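Local coordinates for exopolysaccharide biosynthesis protein (PDB 6TGF) that probably cleaves the exopolysaccharide of the bacterial biofilm, as a glycan-modifying enzyme with a tailspike-like parallel beta-helix fold, at residues D231-A243 and W261-A275. Sequence-based numbering, arbitrary orientation.
Sequences DDYNRLSLFDFGA and WSQQSDQPICVQFPA. With EDO (1,2-ethanediol), chain C; EDO (1,2-ethanediol), chain D.
Phe241 sets its CZ over one face of the Trp261 indole, toward the rim, its ring oblique to the five-membered ring (planes 55° apart). Ser265 CB lies over the opposite face, and Tyr233 CD1 comes in at the edge, 3.6 Å from Trp261 CZ2. Leu236 touches both Trp261 and Tyr233: its CD1 meets Trp261 CH2 at 3.5 Å and also lies in the plane of the Tyr233 ring, at its edge. With CG anti to the backbone N (chi1 167°), Trp261 extends from the last turn of its helix into this aromatic cluster. Beyond it, Gln267 crosses Tyr233 at about a right angle, its amide against CB and the ring.

Two further rings each receive an aliphatic carbon over the centre of one face. Leu238 CD1 makes a CH-pi contact 3.5 Å from the centroid of the Phe273 ring; Pro274 CG lies over the Phe239 ring, modelled too close for its spacing to be trusted. Between these pairs the backbones meet through a weak hydrogen bond, Leu238 N to Gln272 O at 3.0 Å. Ile269 CD1 packs against the carbonyl oxygens of Asn234 and Leu236, while Ser237 N is held by Asp240 OD2 in a nearly straight bond (168°).

A Schellman motif with Asp266 as its C-prime residue ends helix 252-265 and turns the chain toward strand 271-272, which pairs in parallel with strand 290-296; Gln272 OE1 accepts from Arg294 there. Val300 of a second subunit packs on Asn234. The 231-243 loop lies against helix 252-265, where Leu238 and Phe241 both touch Met258, and against strand 271-272, which opens the parallel beta-helix, and the residues after it.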
ATOM      1  N   ASP B 231      17.457  30.309   2.620  1.00 43.80           N
ATOM      2  CA  ASP B 231      18.006  29.513   1.490  1.00 44.75           C
ATOM      3  C   ASP B 231      16.915  28.567   0.980  1.00 44.83           C
ATOM      4  O   ASP B 231      16.715  28.505  -0.248  1.00 45.17           O
ATOM      5  CB  ASP B 231      19.270  28.753   1.905  1.00 45.42           C
ATOM      6  CG  ASP B 231      20.468  29.650   2.169  1.00 46.17           C
ATOM      7  OD1 ASP B 231      20.562  30.714   1.521  1.00 46.40           O
ATOM      8  OD2 ASP B 231      21.299  29.280   3.025  1.00 46.93           O
ATOM      9  N   ASP B 232      16.233  27.876   1.899  1.00 44.75           N
ATOM     10  CA  ASP B 232      15.167  26.881   1.608  1.00 44.65           C
ATOM     11  C   ASP B 232      13.946  27.197   2.481  1.00 44.46           C
ATOM     12  O   ASP B 232      14.020  26.961   3.705  1.00 44.79           O
ATOM     13  CB  ASP B 232      15.688  25.459   1.835  1.00 44.90           C
ATOM     14  CG  ASP B 232      14.708  24.358   1.458  1.00 45.04           C
ATOM     15  OD1 ASP B 232      13.655  24.679   0.875  1.00 45.21           O
ATOM     16  OD2 ASP B 232      15.012  23.185   1.749  1.00 45.33           O
ATOM     17  N   TYR B 233      12.867  27.699   1.869  1.00 44.08           N
ATOM     18  CA  TYR B 233      11.597  28.085   2.544  1.00 43.50           C
ATOM     19  C   TYR B 233      10.937  26.857   3.185  1.00 43.15           C
ATOM     20  O   TYR B 233      10.044  27.048   4.036  1.00 43.10           O
ATOM     21  CB  TYR B 233      10.638  28.770   1.564  1.00 43.66           C
ATOM     22  CG  TYR B 233      10.978  30.205   1.244  1.00 43.84           C
ATOM     23  CD1 TYR B 233      10.949  31.183   2.225  1.00 43.79           C
ATOM     24  CD2 TYR B 233      11.318  30.592  -0.042  1.00 44.12           C
ATOM     25  CE1 TYR B 233      11.261  32.504   1.942  1.00 43.98           C
ATOM     26  CE2 TYR B 233      11.629  31.908  -0.344  1.00 44.32           C
ATOM     27  CZ  TYR B 233      11.601  32.869   0.652  1.00 44.24           C
ATOM     28  OH  TYR B 233      11.906  34.169   0.363  1.00 44.27           O
ATOM     29  N   ASN B 234      11.359  25.647   2.800  1.00 42.95           N
ATOM     30  CA  ASN B 234      10.807  24.364   3.314  1.00 42.70           C
ATOM     31  C   ASN B 234      11.454  23.991   4.656  1.00 42.30           C
ATOM     32  O   ASN B 234      10.978  23.013   5.270  1.00 42.20           O
ATOM     33  CB  ASN B 234      10.953  23.234   2.290  1.00 42.97           C
ATOM     34  CG  ASN B 234       9.998  23.378   1.124  1.00 43.09           C
ATOM     35  OD1 ASN B 234       8.827  23.703   1.312  1.00 42.71           O
ATOM     36  ND2 ASN B 234      10.484  23.129  -0.081  1.00 43.62           N
ATOM     37  N   ARG B 235      12.479  24.729   5.103  1.00 42.04           N
ATOM     38  CA  ARG B 235      13.196  24.482   6.387  1.00 41.80           C
ATOM     39  C   ARG B 235      12.716  25.457   7.472  1.00 40.32           C
ATOM     40  O   ARG B 235      13.173  25.313   8.623  1.00 40.21           O
ATOM     41  CB  ARG B 235      14.712  24.589   6.184  1.00 42.95           C
ATOM     42  CG  ARG B 235      15.266  23.580   5.190  1.00 44.02           C
ATOM     43  CD  ARG B 235      16.777  23.441   5.230  1.00 45.07           C
ATOM     44  NE  ARG B 235      17.230  22.692   6.399  1.00 45.87           N
ATOM     45  CZ  ARG B 235      17.876  23.200   7.450  1.00 46.44           C
ATOM     46  NH1 ARG B 235      18.180  24.488   7.511  1.00 46.45           N
ATOM     47  NH2 ARG B 235      18.227  22.403   8.446  1.00 46.77           N
ATOM     48  N   LEU B 236      11.831  26.403   7.133  1.00 38.75           N
ATOM     49  CA  LEU B 236      11.171  27.306   8.116  1.00 37.57           C
ATOM     50  C   LEU B 236      10.270  26.470   9.035  1.00 36.59           C
ATOM     51  O   LEU B 236       9.729  25.447   8.565  1.00 36.64           O
ATOM     52  CB  LEU B 236      10.354  28.378   7.383  1.00 37.41           C
ATOM     53  CG  LEU B 236      11.150  29.517   6.748  1.00 37.46           C
ATOM     54  CD1 LEU B 236      10.249  30.376   5.873  1.00 37.52           C
ATOM     55  CD2 LEU B 236      11.826  30.380   7.804  1.00 37.42           C
ATOM     56  N   SER B 237      10.132  26.890  10.295  1.00 35.47           N
ATOM     57  CA  SER B 237       9.234  26.279  11.312  1.00 34.78           C
ATOM     58  C   SER B 237       8.518  27.388  12.089  1.00 33.97           C
ATOM     59  O   SER B 237       8.851  28.567  11.874  1.00 33.95           O
ATOM     60  CB  SER B 237       9.993  25.359  12.235  1.00 34.97           C
ATOM     61  OG  SER B 237      10.847  26.094  13.102  1.00 35.21           O
ATOM     62  N   LEU B 238       7.585  27.016  12.970  1.00 33.15           N
ATOM     63  CA  LEU B 238       6.782  27.967  13.786  1.00 32.48           C
ATOM     64  C   LEU B 238       7.681  28.707  14.785  1.00 32.14           C
ATOM     65  O   LEU B 238       7.259  29.784  15.248  1.00 32.17           O
ATOM     66  CB  LEU B 238       5.657  27.213  14.501  1.00 32.31           C
ATOM     67  CG  LEU B 238       4.474  26.804  13.622  1.00 32.15           C
ATOM     68  CD1 LEU B 238       3.555  25.851  14.366  1.00 32.18           C
ATOM     69  CD2 LEU B 238       3.700  28.022  13.142  1.00 32.09           C
ATOM     70  N   PHE B 239       8.864  28.162  15.105  1.00 31.82           N
ATOM     71  CA  PHE B 239       9.905  28.836  15.927  1.00 31.70           C
ATOM     72  C   PHE B 239      10.264  30.184  15.288  1.00 31.67           C
ATOM     73  O   PHE B 239      10.452  31.164  16.032  1.00 31.87           O
ATOM     74  CB  PHE B 239      11.164  27.974  16.081  1.00 31.60           C
ATOM     75  CG  PHE B 239      11.089  26.833  17.068  1.00 31.66           C
ATOM     76  CD1 PHE B 239      10.094  26.764  18.034  1.00 31.70           C
ATOM     77  CD2 PHE B 239      12.054  25.836  17.055  1.00 31.75           C
ATOM     78  CE1 PHE B 239      10.051  25.713  18.939  1.00 31.75           C
ATOM     79  CE2 PHE B 239      12.011  24.787  17.961  1.00 31.83           C
ATOM     80  CZ  PHE B 239      11.010  24.728  18.903  1.00 31.86           C
ATOM     81  N   ASP B 240      10.335  30.227  13.952  1.00 31.52           N
ATOM     82  CA  ASP B 240      10.677  31.441  13.162  1.00 31.39           C
ATOM     83  C   ASP B 240       9.541  32.467  13.249  1.00 31.20           C
ATOM     84  O   ASP B 240       9.821  33.658  13.011  1.00 31.14           O
ATOM     85  CB  ASP B 240      10.979  31.091  11.703  1.00 31.46           C
ATOM     86  CG  ASP B 240      12.190  30.190  11.537  1.00 31.67           C
ATOM     87  OD1 ASP B 240      13.258  30.540  12.077  1.00 31.78           O
ATOM     88  OD2 ASP B 240      12.050  29.139  10.883  1.00 32.01           O
ATOM     89  N   PHE B 241       8.318  32.025  13.566  1.00 31.08           N
ATOM     90  CA  PHE B 241       7.107  32.878  13.697  1.00 31.11           C
ATOM     91  C   PHE B 241       6.767  33.110  15.179  1.00 31.25           C
ATOM     92  O   PHE B 241       5.698  33.685  15.458  1.00 31.33           O
ATOM     93  CB  PHE B 241       5.950  32.271  12.898  1.00 31.11           C
ATOM     94  CG  PHE B 241       6.092  32.444  11.406  1.00 31.13           C
ATOM     95  CD1 PHE B 241       6.883  31.580  10.663  1.00 31.19           C
ATOM     96  CD2 PHE B 241       5.456  33.487  10.748  1.00 31.25           C
ATOM     97  CE1 PHE B 241       7.025  31.749   9.293  1.00 31.31           C
ATOM     98  CE2 PHE B 241       5.600  33.656   9.379  1.00 31.31           C
ATOM     99  CZ  PHE B 241       6.382  32.786   8.653  1.00 31.36           C
ATOM    100  N   GLY B 242       7.652  32.689  16.092  1.00 31.46           N
ATOM    101  CA  GLY B 242       7.635  33.072  17.519  1.00 31.69           C
ATOM    102  C   GLY B 242       6.992  32.029  18.422  1.00 31.94           C
ATOM    103  O   GLY B 242       6.687  32.375  19.581  1.00 31.97           O
ATOM    104  N   ALA B 243       6.793  30.800  17.936  1.00 32.06           N
ATOM    105  CA  ALA B 243       6.248  29.673  18.731  1.00 32.40           C
ATOM    106  C   ALA B 243       7.306  29.213  19.742  1.00 32.86           C
ATOM    107  O   ALA B 243       8.508  29.321  19.431  1.00 33.05           O
ATOM    108  CB  ALA B 243       5.824  28.542  17.830  1.00 32.25           C
ATOM    109  N   TRP B 261       1.301  34.116   5.976  1.00 40.39           N
ATOM    110  CA  TRP B 261       2.567  34.280   5.208  1.00 40.61           C
ATOM    111  C   TRP B 261       2.562  33.334   4.001  1.00 41.18           C
ATOM    112  O   TRP B 261       2.761  33.822   2.872  1.00 41.72           O
ATOM    113  CB  TRP B 261       3.801  34.040   6.089  1.00 40.10           C
ATOM    114  CG  TRP B 261       5.066  33.895   5.298  1.00 39.80           C
ATOM    115  CD1 TRP B 261       5.828  34.898   4.776  1.00 39.85           C
ATOM    116  CD2 TRP B 261       5.704  32.664   4.909  1.00 39.55           C
ATOM    117  NE1 TRP B 261       6.899  34.380   4.098  1.00 39.84           N
ATOM    118  CE2 TRP B 261       6.851  33.014   4.163  1.00 39.62           C
ATOM    119  CE3 TRP B 261       5.424  31.309   5.117  1.00 39.48           C
ATOM    120  CZ2 TRP B 261       7.712  32.054   3.632  1.00 39.70           C
ATOM    121  CZ3 TRP B 261       6.277  30.362   4.592  1.00 39.51           C
ATOM    122  CH2 TRP B 261       7.405  30.732   3.859  1.00 39.59           C
ATOM    123  N   SER B 262       2.348  32.036   4.241  1.00 41.60           N
ATOM    124  CA  SER B 262       2.381  30.954   3.221  1.00 42.23           C
ATOM    125  C   SER B 262       1.305  31.192   2.155  1.00 43.13           C
ATOM    126  O   SER B 262       1.566  30.878   0.980  1.00 43.21           O
ATOM    127  CB  SER B 262       2.221  29.600   3.861  1.00 41.93           C
ATOM    128  OG  SER B 262       0.889  29.408   4.313  1.00 41.86           O
ATOM    129  N   GLN B 263       0.140  31.713   2.556  1.00 44.39           N
ATOM    130  CA  GLN B 263      -0.992  32.052   1.651  1.00 45.62           C
ATOM    131  C   GLN B 263      -0.597  33.241   0.765  1.00 46.75           C
ATOM    132  O   GLN B 263      -0.715  33.118  -0.470  1.00 47.04           O
ATOM    133  CB  GLN B 263      -2.257  32.368   2.454  1.00 45.81           C
ATOM    134  CG  GLN B 263      -2.841  31.163   3.183  1.00 45.85           C
ATOM    135  CD  GLN B 263      -3.352  30.095   2.246  1.00 46.21           C
ATOM    136  OE1 GLN B 263      -3.858  30.377   1.162  1.00 46.87           O
ATOM    137  NE2 GLN B 263      -3.231  28.846   2.664  1.00 46.16           N
ATOM    138  N   GLN B 264      -0.141  34.339   1.377  1.00 47.82           N
ATOM    139  CA  GLN B 264       0.258  35.595   0.679  1.00 48.97           C
ATOM    140  C   GLN B 264       1.477  35.337  -0.217  1.00 49.52           C
ATOM    141  O   GLN B 264       1.562  35.972  -1.287  1.00 50.06           O
ATOM    142  CB  GLN B 264       0.567  36.706   1.685  1.00 49.31           C
ATOM    143  CG  GLN B 264      -0.678  37.347   2.287  1.00 49.77           C
ATOM    144  CD  GLN B 264      -0.365  38.545   3.152  1.00 50.15           C
ATOM    145  OE1 GLN B 264      -1.241  39.345   3.474  1.00 50.68           O
ATOM    146  NE2 GLN B 264       0.894  38.683   3.537  1.00 50.07           N
ATOM    147  N   SER B 265       2.381  34.447   0.206  1.00 49.92           N
ATOM    148  CA  SER B 265       3.661  34.125  -0.481  1.00 50.53           C
ATOM    149  C   SER B 265       3.490  32.928  -1.429  1.00 51.11           C
ATOM    150  O   SER B 265       4.427  32.666  -2.212  1.00 51.44           O
ATOM    151  CB  SER B 265       4.756  33.877   0.529  1.00 50.31           C
ATOM    152  OG  SER B 265       5.953  33.457  -0.104  1.00 50.86           O
ATOM    153  N   ASP B 266       2.345  32.238  -1.369  1.00 51.64           N
ATOM    154  CA  ASP B 266       2.046  31.012  -2.162  1.00 52.16           C
ATOM    155  C   ASP B 266       3.187  30.002  -1.971  1.00 51.91           C
ATOM    156  O   ASP B 266       3.737  29.521  -2.983  1.00 52.42           O
ATOM    157  CB  ASP B 266       1.806  31.350  -3.639  1.00 52.95           C
ATOM    158  CG  ASP B 266       1.304  30.184  -4.478  1.00 53.41           C
ATOM    159  OD1 ASP B 266       0.775  29.213  -3.892  1.00 53.14           O
ATOM    160  OD2 ASP B 266       1.449  30.253  -5.716  1.00 54.03           O
ATOM    161  N   GLN B 267       3.531  29.708  -0.713  1.00 51.44           N
ATOM    162  CA  GLN B 267       4.531  28.676  -0.327  1.00 51.18           C
ATOM    163  C   GLN B 267       3.787  27.459   0.219  1.00 50.65           C
ATOM    164  O   GLN B 267       3.116  27.554   1.242  1.00 50.44           O
ATOM    165  CB  GLN B 267       5.523  29.242   0.692  1.00 51.22           C
ATOM    166  CG  GLN B 267       6.747  29.888   0.056  1.00 51.54           C
ATOM    167  CD  GLN B 267       7.666  28.887  -0.602  1.00 51.88           C
ATOM    168  OE1 GLN B 267       7.528  27.677  -0.434  1.00 52.01           O
ATOM    169  NE2 GLN B 267       8.624  29.391  -1.361  1.00 52.17           N
ATOM    170  N   PRO B 268       3.874  26.285  -0.450  1.00 50.22           N
ATOM    171  CA  PRO B 268       3.074  25.119  -0.070  1.00 49.58           C
ATOM    172  C   PRO B 268       3.354  24.519   1.322  1.00 48.52           C
ATOM    173  O   PRO B 268       2.485  23.806   1.802  1.00 48.35           O
ATOM    174  CB  PRO B 268       3.398  24.073  -1.151  1.00 49.95           C
ATOM    175  CG  PRO B 268       4.722  24.515  -1.737  1.00 50.45           C
ATOM    176  CD  PRO B 268       4.722  26.025  -1.623  1.00 50.62           C
ATOM    177  N   ILE B 269       4.516  24.798   1.932  1.00 47.38           N
ATOM    178  CA  ILE B 269       4.899  24.238   3.267  1.00 46.37           C
ATOM    179  C   ILE B 269       3.820  24.614   4.291  1.00 45.48           C
ATOM    180  O   ILE B 269       3.573  23.809   5.211  1.00 45.30           O
ATOM    181  CB  ILE B 269       6.299  24.692   3.736  1.00 46.25           C
ATOM    182  CG1 ILE B 269       6.773  23.825   4.910  1.00 46.24           C
ATOM    183  CG2 ILE B 269       6.323  26.181   4.056  1.00 46.18           C
ATOM    184  CD1 ILE B 269       8.006  24.322   5.627  1.00 46.45           C
ATOM    185  N   CYS B 270       3.218  25.796   4.144  1.00 44.51           N
ATOM    186  CA  CYS B 270       2.061  26.253   4.956  1.00 43.71           C
ATOM    187  C   CYS B 270       2.488  26.312   6.433  1.00 42.59           C
ATOM    188  O   CYS B 270       3.326  27.179   6.746  1.00 42.87           O
ATOM    189  CB  CYS B 270       0.861  25.351   4.680  1.00 43.98           C
ATOM    190  SG  CYS B 270      -0.722  26.043   5.224  1.00 44.74           S
ATOM    191  N   VAL B 271       1.980  25.420   7.295  1.00 41.02           N
ATOM    192  CA  VAL B 271       2.253  25.420   8.766  1.00 39.87           C
ATOM    193  C   VAL B 271       3.132  24.211   9.111  1.00 38.79           C
ATOM    194  O   VAL B 271       2.645  23.071   8.996  1.00 38.52           O
ATOM    195  CB  VAL B 271       0.947  25.416   9.585  1.00 39.97           C
ATOM    196  CG1 VAL B 271       1.216  25.570  11.074  1.00 39.93           C
ATOM    197  CG2 VAL B 271      -0.022  26.489   9.108  1.00 40.15           C
ATOM    198  N   GLN B 272       4.377  24.465   9.532  1.00 37.62           N
ATOM    199  CA  GLN B 272       5.370  23.427   9.918  1.00 36.74           C
ATOM    200  C   GLN B 272       5.743  23.612  11.393  1.00 36.02           C
ATOM    201  O   GLN B 272       6.384  24.631  11.716  1.00 35.86           O
ATOM    202  CB  GLN B 272       6.609  23.520   9.025  1.00 36.87           C
ATOM    203  CG  GLN B 272       7.658  22.453   9.315  1.00 37.01           C
ATOM    204  CD  GLN B 272       7.153  21.063   9.014  1.00 37.07           C
ATOM    205  OE1 GLN B 272       6.610  20.800   7.944  1.00 37.21           O
ATOM    206  NE2 GLN B 272       7.335  20.157   9.960  1.00 37.06           N
ATOM    207  N   PHE B 273       5.349  22.660  12.245  1.00 35.21           N
ATOM    208  CA  PHE B 273       5.783  22.554  13.663  1.00 34.62           C
ATOM    209  C   PHE B 273       7.182  21.949  13.721  1.00 34.28           C
ATOM    210  O   PHE B 273       7.488  21.024  12.972  1.00 34.30           O
ATOM    211  CB  PHE B 273       4.852  21.651  14.474  1.00 34.52           C
ATOM    212  CG  PHE B 273       3.516  22.242  14.847  1.00 34.40           C
ATOM    213  CD1 PHE B 273       2.423  22.109  14.006  1.00 34.29           C
ATOM    214  CD2 PHE B 273       3.344  22.890  16.060  1.00 34.43           C
ATOM    215  CE1 PHE B 273       1.190  22.633  14.361  1.00 34.28           C
ATOM    216  CE2 PHE B 273       2.110  23.418  16.412  1.00 34.44           C
ATOM    217  CZ  PHE B 273       1.036  23.287  15.561  1.00 34.41           C
ATOM    218  N   PRO B 274       8.071  22.437  14.614  1.00 34.03           N
ATOM    219  CA  PRO B 274       9.263  21.682  14.988  1.00 34.06           C
ATOM    220  C   PRO B 274       8.856  20.621  16.022  1.00 34.01           C
ATOM    221  O   PRO B 274       7.706  20.618  16.427  1.00 33.88           O
ATOM    222  CB  PRO B 274      10.212  22.749  15.551  1.00 34.17           C
ATOM    223  CG  PRO B 274       9.304  23.864  16.044  1.00 34.09           C
ATOM    224  CD  PRO B 274       7.987  23.733  15.302  1.00 33.97           C
ATOM    225  N   ALA B 275       9.785  19.742  16.405  1.00 34.09           N
ATOM    226  CA  ALA B 275       9.562  18.693  17.430  1.00 34.15           C
ATOM    227  C   ALA B 275       9.275  19.368  18.778  1.00 34.16           C
ATOM    228  O   ALA B 275       9.872  20.433  19.042  1.00 34.13           O
ATOM    229  CB  ALA B 275      10.756  17.772  17.506  1.00 34.31           C
TER
HETATM  230  C1  EDO C 806      16.455  27.821   6.461  1.00 74.08           C
HETATM  231  O1  EDO C 806      16.760  27.644   5.092  1.00 73.96           O
HETATM  232  C2  EDO C 806      17.346  28.803   7.129  1.00 73.99           C
HETATM  233  O2  EDO C 806      16.875  29.243   8.390  1.00 73.32           O
HETATM  234  C1  EDO D 809       4.208  34.571  18.447  1.00 83.22           C
HETATM  235  O1  EDO D 809       3.538  35.325  17.455  1.00 82.61           O
HETATM  236  C2  EDO D 809       5.053  35.406  19.342  1.00 83.42           C
HETATM  237  O2  EDO D 809       4.485  35.675  20.613  1.00 83.51           O